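8-demethyl-8-aminoriboflavin-5'-phosphate synthase (Streptomyces davawensis, PDB 5MLD) replaces the C-8 methyl group of riboflavin-5'-phosphate with an amino group, using glutamate as donor, in the biosynthesis of the antibiotic roseoflavin. Local coordinates at residues Y123-A127 with L199-L203. Residues are numbered along the deposited sequence; the frame is centred on the assembly and turned at random.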
ATOM      1  N   TYR A 123      17.815   1.641  17.750  1.00 22.99           N
ATOM      2  CA  TYR A 123      17.363   0.477  18.503  1.00 22.47           C
ATOM      3  C   TYR A 123      16.909   0.861  19.907  1.00 23.00           C
ATOM      4  O   TYR A 123      17.417   1.808  20.516  1.00 22.39           O
ATOM      5  CB  TYR A 123      18.483  -0.567  18.586  1.00 20.48           C
ATOM      6  CG  TYR A 123      18.210  -1.768  17.697  1.00 20.56           C
ATOM      7  CD1 TYR A 123      18.175  -1.631  16.318  1.00 21.32           C
ATOM      8  CD2 TYR A 123      17.995  -3.027  18.235  1.00 21.71           C
ATOM      9  CE1 TYR A 123      17.923  -2.710  15.498  1.00 22.31           C
ATOM     10  CE2 TYR A 123      17.744  -4.114  17.427  1.00 21.76           C
ATOM     11  CZ  TYR A 123      17.709  -3.954  16.062  1.00 20.55           C
ATOM     12  OH  TYR A 123      17.452  -5.024  15.239  1.00 21.85           O
ATOM     13  N   ASN A 124      15.934   0.101  20.415  1.00 20.31           N
ATOM     14  CA  ASN A 124      15.335   0.227  21.742  1.00 22.72           C
ATOM     15  C   ASN A 124      14.441   1.440  21.894  1.00 23.51           C
ATOM     16  O   ASN A 124      14.039   1.768  23.025  1.00 22.10           O
ATOM     17  CB  ASN A 124      16.401   0.219  22.837  1.00 21.94           C
ATOM     18  CG  ASN A 124      17.260  -0.992  22.720  1.00 27.35           C
ATOM     19  OD1 ASN A 124      16.759  -2.102  22.844  1.00 27.27           O
ATOM     20  ND2 ASN A 124      18.535  -0.805  22.398  1.00 26.57           N
ATOM     21  N   LYS A 125      14.100   2.106  20.797  1.00 20.67           N
ATOM     22  CA  LYS A 125      13.125   3.185  20.852  1.00 17.19           C
ATOM     23  C   LYS A 125      11.750   2.668  20.432  1.00 16.82           C
ATOM     24  O   LYS A 125      11.591   1.540  19.953  1.00 20.09           O
ATOM     25  CB  LYS A 125      13.592   4.354  19.978  1.00 16.64           C
ATOM     26  CG  LYS A 125      14.915   4.947  20.459  1.00 21.44           C
ATOM     27  CD  LYS A 125      15.399   6.002  19.484  1.00 21.30           C
ATOM     28  CE  LYS A 125      16.719   6.580  19.940  1.00 22.03           C
ATOM     29  NZ  LYS A 125      16.604   7.216  21.266  1.00 26.39           N
ATOM     30  N   VAL A 126      10.734   3.492  20.655  1.00 18.66           N
ATOM     31  CA  VAL A 126       9.347   3.092  20.429  1.00 16.80           C
ATOM     32  C   VAL A 126       8.702   4.124  19.521  1.00 18.98           C
ATOM     33  O   VAL A 126       8.959   5.325  19.663  1.00 16.81           O
ATOM     34  CB  VAL A 126       8.575   2.971  21.760  1.00 17.32           C
ATOM     35  CG1 VAL A 126       7.101   2.730  21.512  1.00 21.29           C
ATOM     36  CG2 VAL A 126       9.154   1.846  22.616  1.00 20.75           C
ATOM     37  N   ALA A 127       7.888   3.658  18.575  1.00 18.33           N
ATOM     38  CA  ALA A 127       7.212   4.523  17.618  1.00 18.80           C
ATOM     39  C   ALA A 127       5.703   4.467  17.804  1.00 19.29           C
ATOM     40  O   ALA A 127       5.131   3.410  18.094  1.00 17.13           O
ATOM     41  CB  ALA A 127       7.560   4.142  16.172  1.00 18.51           C
ATOM     42  N   LEU A 199       5.774   0.330  26.667  1.00 19.34           N
ATOM     43  CA  LEU A 199       6.872  -0.328  25.970  1.00 18.32           C
ATOM     44  C   LEU A 199       8.166   0.468  26.083  1.00 20.12           C
ATOM     45  O   LEU A 199       9.256  -0.121  26.136  1.00 20.51           O
ATOM     46  CB  LEU A 199       6.482  -0.555  24.512  1.00 17.28           C
ATOM     47  CG  LEU A 199       7.448  -1.311  23.604  1.00 19.55           C
ATOM     48  CD1 LEU A 199       7.726  -2.701  24.160  1.00 20.57           C
ATOM     49  CD2 LEU A 199       6.862  -1.434  22.214  1.00 15.63           C
ATOM     50  N   ALA A 200       8.076   1.802  26.142  1.00 18.74           N
ATOM     51  CA  ALA A 200       9.288   2.594  26.307  1.00 23.49           C
ATOM     52  C   ALA A 200       9.929   2.321  27.664  1.00 21.78           C
ATOM     53  O   ALA A 200      11.151   2.161  27.755  1.00 20.56           O
ATOM     54  CB  ALA A 200       8.989   4.088  26.156  1.00 21.28           C
ATOM     55  N   ARG A 201       9.116   2.266  28.726  1.00 22.05           N
ATOM     56  CA  ARG A 201       9.657   1.952  30.048  1.00 25.96           C
ATOM     57  C   ARG A 201      10.267   0.556  30.063  1.00 27.71           C
ATOM     58  O   ARG A 201      11.336   0.345  30.647  1.00 28.88           O
ATOM     59  CB  ARG A 201       8.571   2.071  31.121  1.00 26.56           C
ATOM     60  CG  ARG A 201       8.139   3.505  31.427  1.00 26.63           C
ATOM     61  CD  ARG A 201       7.181   3.585  32.613  1.00 26.49           C
ATOM     62  NE  ARG A 201       5.859   3.053  32.288  1.00 27.88           N
ATOM     63  CZ  ARG A 201       4.813   3.802  31.937  1.00 30.51           C
ATOM     64  NH1 ARG A 201       4.922   5.124  31.880  1.00 30.53           N
ATOM     65  NH2 ARG A 201       3.649   3.229  31.659  1.00 32.19           N
ATOM     66  N   MET A 202       9.606  -0.405  29.411  1.00 24.92           N
ATOM     67  CA  MET A 202      10.159  -1.752  29.285  1.00 23.11           C
ATOM     68  C   MET A 202      11.532  -1.736  28.627  1.00 28.91           C
ATOM     69  O   MET A 202      12.489  -2.328  29.142  1.00 28.91           O
ATOM     70  CB  MET A 202       9.221  -2.641  28.468  1.00 22.82           C
ATOM     71  CG  MET A 202       7.905  -3.005  29.113  1.00 24.05           C
ATOM     72  SD  MET A 202       6.941  -3.956  27.907  1.00 26.34           S
ATOM     73  CE  MET A 202       7.904  -5.465  27.797  1.00 28.13           C
ATOM     74  N   LEU A 203      11.643  -1.091  27.462  1.00 21.79           N
ATOM     75  CA  LEU A 203      12.900  -1.138  26.726  1.00 23.69           C
ATOM     76  C   LEU A 203      13.998  -0.344  27.414  1.00 29.63           C
ATOM     77  O   LEU A 203      15.181  -0.622  27.187  1.00 29.01           O
ATOM     78  CB  LEU A 203      12.681  -0.632  25.298  1.00 20.87           C
ATOM     79  CG  LEU A 203      11.927  -1.599  24.392  1.00 22.44           C
ATOM     80  CD1 LEU A 203      11.596  -0.911  23.078  1.00 22.32           C
ATOM     81  CD2 LEU A 203      12.760  -2.846  24.133  1.00 25.43           C
TER
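In parallel alpha/beta folds a helix is commonly held against the central sheet by a few aliphatic side chains at helical spacing, and the meeting of 199-203 with 123-127 is a compact instance. Leu199 opens the helical segment by pointing at the strand, its CG 3.7 Å from CG2 of Val126. Ala200 follows with its CA-to-CB bond sideways to the strand: its small methyl lets the helix backbone come close, so that Val126 CG2 lies 3.7 Å from Ala200 N and 4.2 Å from Ala200 CB. The CA-to-CB bond of Arg201 points away from the strand, and its guanidinium forms a salt bridge with Glu35; Met202 faces the second subunit. One turn after Leu199, and joined to it by the helical hydrogen bond from Leu203 N to Leu199 O (2.9 Å), Leu203 again points its CA-to-CB bond at the strand. Leu203 CD1 is 3.7 Å from Val126 CG2, so that one methyl touches Leu199, Ala200 and Leu203, while Leu203 CB lies 3.6 Å from Asn124 O. No hydrogen bond links the segments; van der Waals contact, burying 233 Å² in all, joins them. Asn124 spends its amide elsewhere, OD1 accepting from Tyr208 N and ND2 donating to Gln119. The short axes run nearly antiparallel (165°), 8.0 Å apart, as expected of a helix laid along a strand of a flavodoxin-like sheet. Away from the flavin site, the contact thus places the late part of helix 183-205 against the start of strand 125-132, which pairs with strands 84-92 and 154-155, while helix 138-152 packs on Ala127 and the second subunit meets Leu199, Met202 and Leu203.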